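PDB 1ZEL: AbiEi antitoxin C-terminal domain-containing protein from Mycobacterium tuberculosis, which is of unknown function but probably binds DNA, having a winged-helix fold together with an AbiEi-type antitoxin C-terminal domain. Local coordinates for residues S108-L113 with E184-Q189; L88-W93 with S140-V145. All blocks are in the same frame, centred on the assembly; numbering follows the deposited sequence.

Interaction 1 of 2, residues S108-L113 with E184-Q189. With FMT (formic acid), chain F.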
loop_
_atom_site.group_PDB
_atom_site.type_symbol
_atom_site.label_atom_id
_atom_site.label_comp_id
_atom_site.label_asym_id
_atom_site.label_seq_id
_atom_site.Cartn_x
_atom_site.Cartn_y
_atom_site.Cartn_z
ATOM N N SER A 108 -3.310 -0.316 3.323
ATOM C CA SER A 108 -3.378 -1.307 2.245
ATOM C C SER A 108 -2.768 -2.631 2.648
ATOM O O SER A 108 -3.348 -3.681 2.377
ATOM C CB SER A 108 -2.729 -0.784 0.955
ATOM O OG SER A 108 -3.564 0.236 0.404
ATOM N N ALA A 109 -1.598 -2.577 3.277
ATOM C CA ALA A 109 -0.950 -3.760 3.816
ATOM C C ALA A 109 -1.849 -4.420 4.864
ATOM O O ALA A 109 -2.032 -5.636 4.834
ATOM C CB ALA A 109 0.375 -3.403 4.439
ATOM N N ALA A 110 -2.409 -3.632 5.788
ATOM C CA ALA A 110 -3.286 -4.172 6.841
ATOM C C ALA A 110 -4.517 -4.852 6.243
ATOM O O ALA A 110 -5.015 -5.874 6.762
ATOM C CB ALA A 110 -3.732 -3.034 7.796
ATOM N N TRP A 111 -5.045 -4.270 5.167
ATOM C CA TRP A 111 -6.261 -4.781 4.544
ATOM C C TRP A 111 -6.021 -6.174 3.976
ATOM O O TRP A 111 -6.756 -7.108 4.264
ATOM C CB TRP A 111 -6.747 -3.790 3.465
ATOM C CG TRP A 111 -7.735 -4.340 2.466
ATOM C CD1 TRP A 111 -7.540 -4.507 1.123
ATOM C CD2 TRP A 111 -9.084 -4.772 2.728
ATOM N NE1 TRP A 111 -8.672 -5.012 0.535
ATOM C CE2 TRP A 111 -9.634 -5.180 1.495
ATOM C CE3 TRP A 111 -9.876 -4.833 3.877
ATOM C CZ2 TRP A 111 -10.929 -5.669 1.377
ATOM C CZ3 TRP A 111 -11.172 -5.338 3.765
ATOM C CH2 TRP A 111 -11.681 -5.745 2.519
ATOM N N HIS A 112 -4.956 -6.328 3.199
ATOM C CA HIS A 112 -4.678 -7.610 2.569
ATOM C C HIS A 112 -4.166 -8.670 3.548
ATOM O O HIS A 112 -4.360 -9.858 3.302
ATOM C CB HIS A 112 -3.728 -7.427 1.383
ATOM C CG HIS A 112 -4.325 -6.641 0.250
ATOM N ND1 HIS A 112 -5.417 -7.088 -0.472
ATOM C CD2 HIS A 112 -3.973 -5.451 -0.296
ATOM C CE1 HIS A 112 -5.727 -6.193 -1.397
ATOM N NE2 HIS A 112 -4.864 -5.190 -1.314
ATOM N N LEU A 113 -3.540 -8.237 4.644
ATOM C CA LEU A 113 -3.086 -9.128 5.711
ATOM C C LEU A 113 -4.272 -9.545 6.579
ATOM O O LEU A 113 -4.195 -10.537 7.326
ATOM C CB LEU A 113 -2.027 -8.441 6.589
ATOM C CG LEU A 113 -0.603 -8.273 6.045
ATOM C CD1 LEU A 113 0.280 -7.436 7.003
ATOM C CD2 LEU A 113 0.026 -9.643 5.743
ATOM N N GLU A 184 5.041 -7.402 10.663
ATOM C CA GLU A 184 6.069 -6.758 11.463
ATOM C C GLU A 184 6.350 -5.347 10.984
ATOM O O GLU A 184 6.372 -4.414 11.780
ATOM C CB GLU A 184 7.353 -7.595 11.503
ATOM C CG GLU A 184 7.125 -8.938 12.197
ATOM C CD GLU A 184 6.900 -10.075 11.216
ATOM O OE1 GLU A 184 6.591 -9.783 10.046
ATOM O OE2 GLU A 184 7.037 -11.253 11.618
ATOM N N ALA A 185 6.516 -5.175 9.679
ATOM C CA ALA A 185 6.827 -3.844 9.159
ATOM C C ALA A 185 5.628 -2.920 9.313
ATOM O O ALA A 185 5.787 -1.729 9.587
ATOM C CB ALA A 185 7.323 -3.909 7.717
ATOM N N LEU A 186 4.428 -3.478 9.168
ATOM C CA LEU A 186 3.219 -2.708 9.412
ATOM C C LEU A 186 3.172 -2.219 10.857
ATOM O O LEU A 186 2.948 -1.032 11.105
ATOM C CB LEU A 186 1.980 -3.547 9.115
ATOM C CG LEU A 186 0.658 -2.905 9.531
ATOM C CD1 LEU A 186 0.345 -1.605 8.750
ATOM C CD2 LEU A 186 -0.401 -3.933 9.355
ATOM N N LEU A 187 3.421 -3.119 11.803
ATOM C CA LEU A 187 3.306 -2.760 13.205
ATOM C C LEU A 187 4.360 -1.697 13.514
ATOM O O LEU A 187 4.084 -0.707 14.210
ATOM C CB LEU A 187 3.495 -3.986 14.103
ATOM C CG LEU A 187 3.158 -3.832 15.589
ATOM C CD1 LEU A 187 2.658 -5.166 16.174
ATOM C CD2 LEU A 187 4.413 -3.310 16.359
ATOM N N VAL A 188 5.577 -1.901 13.024
ATOM C CA VAL A 188 6.629 -0.913 13.289
ATOM C C VAL A 188 6.293 0.435 12.642
ATOM O O VAL A 188 6.543 1.489 13.222
ATOM C CB VAL A 188 8.011 -1.413 12.883
ATOM C CG1 VAL A 188 9.036 -0.292 13.022
ATOM C CG2 VAL A 188 8.395 -2.623 13.784
ATOM N N GLN A 189 5.689 0.394 11.465
ATOM C CA GLN A 189 5.311 1.628 10.785
ATOM C C GLN A 189 4.347 2.427 11.646
ATOM O O GLN A 189 4.548 3.615 11.893
ATOM C CB GLN A 189 4.637 1.332 9.442
ATOM C CG GLN A 189 4.215 2.621 8.713
ATOM C CD GLN A 189 3.106 2.400 7.724
ATOM O OE1 GLN A 189 3.029 1.357 7.096
ATOM N NE2 GLN A 189 2.241 3.398 7.562
HETATM C C FMT F . -6.760 -0.744 -1.142
HETATM O O1 FMT F . -7.485 -1.624 -1.623
HETATM O O2 FMT F . -5.705 -0.973 -0.532
#

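Interaction 2 of 2, residues L88-W93 with S140-V145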
loop_
_atom_site.group_PDB
_atom_site.type_symbol
_atom_site.label_atom_id
_atom_site.label_comp_id
_atom_site.label_asym_id
_atom_site.label_seq_id
_atom_site.Cartn_x
_atom_site.Cartn_y
_atom_site.Cartn_z
ATOM N N LEU A 88 -3.906 0.681 -10.030
ATOM C CA LEU A 88 -3.416 0.994 -11.366
ATOM C C LEU A 88 -2.388 2.134 -11.400
ATOM O O LEU A 88 -1.442 2.070 -12.182
ATOM C CB LEU A 88 -4.573 1.236 -12.363
ATOM C CG LEU A 88 -5.033 0.046 -13.189
ATOM C CD1 LEU A 88 -6.261 0.394 -14.046
ATOM C CD2 LEU A 88 -3.895 -0.538 -14.061
ATOM N N PRO A 89 -2.556 3.184 -10.555
ATOM C CA PRO A 89 -1.458 4.167 -10.470
ATOM C C PRO A 89 -0.072 3.561 -10.173
ATOM O O PRO A 89 0.929 3.992 -10.754
ATOM C CB PRO A 89 -1.894 5.084 -9.320
ATOM C CG PRO A 89 -3.427 4.972 -9.306
ATOM C CD PRO A 89 -3.730 3.573 -9.730
ATOM N N LEU A 90 -0.008 2.585 -9.272
ATOM C CA LEU A 90 1.265 1.952 -8.935
ATOM C C LEU A 90 1.750 1.005 -10.024
ATOM O O LEU A 90 2.946 0.940 -10.325
ATOM C CB LEU A 90 1.164 1.225 -7.595
ATOM C CG LEU A 90 1.002 2.167 -6.402
ATOM C CD1 LEU A 90 0.735 1.364 -5.150
ATOM C CD2 LEU A 90 2.247 3.049 -6.224
ATOM N N ARG A 91 0.829 0.236 -10.596
ATOM C CA ARG A 91 1.183 -0.593 -11.747
ATOM C C ARG A 91 1.666 0.275 -12.901
ATOM O O ARG A 91 2.542 -0.145 -13.649
ATOM C CB ARG A 91 -0.006 -1.451 -12.191
ATOM C CG ARG A 91 -0.577 -2.312 -11.052
ATOM C CD ARG A 91 -1.537 -3.347 -11.590
ATOM N NE ARG A 91 -2.566 -3.680 -10.606
ATOM C CZ ARG A 91 -2.410 -4.558 -9.609
ATOM N NH1 ARG A 91 -1.271 -5.217 -9.461
ATOM N NH2 ARG A 91 -3.410 -4.784 -8.763
ATOM N N SER A 92 1.097 1.464 -13.082
ATOM C CA SER A 92 1.617 2.336 -14.158
ATOM C C SER A 92 3.054 2.798 -13.915
ATOM O O SER A 92 3.849 2.983 -14.864
ATOM C CB SER A 92 0.685 3.525 -14.430
ATOM O OG SER A 92 0.947 4.633 -13.598
ATOM N N TRP A 93 3.397 2.987 -12.647
ATOM C CA TRP A 93 4.778 3.252 -12.273
ATOM C C TRP A 93 5.713 2.085 -12.604
ATOM O O TRP A 93 6.761 2.289 -13.251
ATOM C CB TRP A 93 4.847 3.657 -10.798
ATOM C CG TRP A 93 6.208 4.203 -10.348
ATOM C CD1 TRP A 93 7.287 4.488 -11.126
ATOM C CD2 TRP A 93 6.563 4.563 -9.012
ATOM N NE1 TRP A 93 8.321 4.977 -10.347
ATOM C CE2 TRP A 93 7.890 5.037 -9.042
ATOM C CE3 TRP A 93 5.879 4.535 -7.788
ATOM C CZ2 TRP A 93 8.560 5.461 -7.885
ATOM C CZ3 TRP A 93 6.539 4.970 -6.641
ATOM C CH2 TRP A 93 7.865 5.410 -6.694
ATOM N N SER A 140 -1.108 12.828 -6.063
ATOM C CA SER A 140 -2.557 12.848 -5.821
ATOM C C SER A 140 -3.155 11.478 -5.555
ATOM O O SER A 140 -4.329 11.380 -5.196
ATOM C CB SER A 140 -3.300 13.427 -7.027
ATOM O OG SER A 140 -3.044 14.810 -7.202
ATOM N N TYR A 141 -2.370 10.432 -5.774
ATOM C CA TYR A 141 -2.867 9.046 -5.797
ATOM C C TYR A 141 -2.289 8.173 -4.691
ATOM O O TYR A 141 -2.850 7.127 -4.371
ATOM C CB TYR A 141 -2.588 8.411 -7.187
ATOM C CG TYR A 141 -3.283 9.168 -8.313
ATOM C CD1 TYR A 141 -2.638 10.196 -9.001
ATOM C CD2 TYR A 141 -4.592 8.875 -8.651
ATOM C CE1 TYR A 141 -3.291 10.910 -10.000
ATOM C CE2 TYR A 141 -5.248 9.570 -9.643
ATOM C CZ TYR A 141 -4.599 10.578 -10.316
ATOM O OH TYR A 141 -5.292 11.246 -11.293
ATOM N N VAL A 142 -1.182 8.618 -4.103
ATOM C CA VAL A 142 -0.413 7.820 -3.166
ATOM C C VAL A 142 -0.009 8.678 -1.954
ATOM O O VAL A 142 0.190 9.874 -2.094
ATOM C CB VAL A 142 0.835 7.223 -3.894
ATOM C CG1 VAL A 142 1.706 6.472 -2.957
ATOM C CG2 VAL A 142 0.415 6.308 -5.041
ATOM N N SER A 143 0.099 8.076 -0.774
ATOM C CA SER A 143 0.687 8.788 0.351
ATOM C C SER A 143 1.914 7.984 0.741
ATOM O O SER A 143 1.864 6.758 0.774
ATOM C CB SER A 143 -0.296 8.897 1.510
ATOM O OG SER A 143 -0.534 7.626 2.050
ATOM N N VAL A 144 3.034 8.658 0.983
ATOM C CA VAL A 144 4.296 7.961 1.168
ATOM C C VAL A 144 4.717 8.012 2.629
ATOM O O VAL A 144 4.693 9.070 3.231
ATOM C CB VAL A 144 5.423 8.573 0.289
ATOM C CG1 VAL A 144 6.702 7.769 0.464
ATOM C CG2 VAL A 144 5.013 8.613 -1.203
ATOM N N VAL A 145 5.076 6.861 3.201
ATOM C CA VAL A 145 5.641 6.835 4.533
ATOM C C VAL A 145 7.120 6.562 4.339
ATOM O O VAL A 145 7.513 5.779 3.472
ATOM C CB VAL A 145 4.917 5.819 5.478
ATOM C CG1 VAL A 145 5.224 4.384 5.101
ATOM C CG2 VAL A 145 5.310 6.089 6.939
#

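Interaction 1 of 2, residues S108-L113 with E184-Q189
Ala110 and Leu186 lie where helices 106-113 and 183-192 pass each other in opposite senses, without being strictly antiparallel, and the CA atoms of this pair are 7.1 Å apart. Leu186 supplies the whole contact from its side of the interface. One of its methyls, CD2, packs onto the backbone turn at Ala110, where it is 3.8 Å from CB and just as close to CA. The CB of Leu186 already points at the other helix, and with CG anti to the backbone N (chi1 171°) the branch goes on in that direction, bringing CD2 to Ala110. One turn further along that helix, Leu113 extends its CD1 methyl to the same Leu186 CD2, at a looser 4.3 Å. The meeting is apolar and buried, and no hydrogen bond crosses it. Both helices belong to the AbiEi antitoxin C-terminal region, where the small side chain of Ala110, with Ala109 close by, lets Leu186 approach the helix backbone. Trp174 touches Leu113 from a loop, and helix 228-240 packs on Leu187.

Away from Leu186, helix 106-113 borders a formic acid site. Ser108 OG donates a hydrogen bond of 2.6 Å to O2 of this molecule, which probably comes from the crystallisation liquor. Tyr87 OH and Gln119 NE2 also bond it, and Tyr87 OH is linked in turn to His112 NE2. Trp111 CD1 sits 3.5 Å above the plane of the His112 imidazole, over its centre; the Trp111 ring also approaches the formic acid, CD1 being 4.0 Å from O1. On helix 183-192, Glu184 OE2 forms a salt bridge with Arg160 NH2.

Interaction 2 of 2, residues L88-W93 with S140-V145
Pro89 and Leu90, on the first turn of helix 88-96, pack against Tyr141, just before strand 142-145, and Val142, its first residue; the strand is an outermost one of a three-stranded mixed sheet in the AbiEi antitoxin C-terminal region. The backbones come nearest at Pro89 and Tyr141, whose CA atoms are 6.9 Å apart.

All contacts between the segments are apolar, and they fall into two adjacent pairs. At the more exposed end, the side chains of Pro89 and Tyr141 meet at about a right angle: Pro89 CB lies 4.0 Å from Tyr141 CB, while Pro89 CG lies 4.1 Å from Tyr141 CD2. The proline thus rests on the root of the tyrosine side chain and approaches its ring obliquely. Deeper in, Leu90 CD2 comes within 3.9 Å of Val142 CG2. The leucine's CG is anti to the carbonyl carbon (chi1 -68°), and its extended chain carries the methyls toward the strand although its CB points along the interface. Val142 was modelled in two conformers, so the details of this second pair hold for one of them. Leu90 also touches Ile124 and Ile126 of the neighbouring strand 124-127, which places the helix over more than the sheet's edge. Phe102 meets the ring of Trp93 further along the helix.

Polar interactions hold each segment separately. Backbone bonds from Tyr141 and Ser143 to Ile124 join the strand to its neighbour, and Arg91 forms a salt bridge through NE with Asp85. Within the helix, Pro89 O accepts two bonds from the same face of its carbonyl plane: one from Trp93 N and one of 2.9 Å from Ser92 OG, tilted 34° from that plane.

The centres of interactions 1 and 2 lie about 17 Å apart, and their segments alternate along the chain, all four within the AbiEi antitoxin C-terminal family region. They touch directly where Gln189 of helix 183-192 meets the end of strand 142-145, with Gln189 CD 3.9 Å from Val145 CG1. Strand 124-127 is a second bridge: Ile124 is touched by both Ser108 and Leu90. Tyr87, immediately before helix 88-96, bonds the formic acid and His112 of interaction 1. The sodium ion, at a site formed by Arg167, Asp209 and Asp213, belongs to neither contact. In interaction 1, the side chain of Leu113 is about 8 Å from the bound sodium ion.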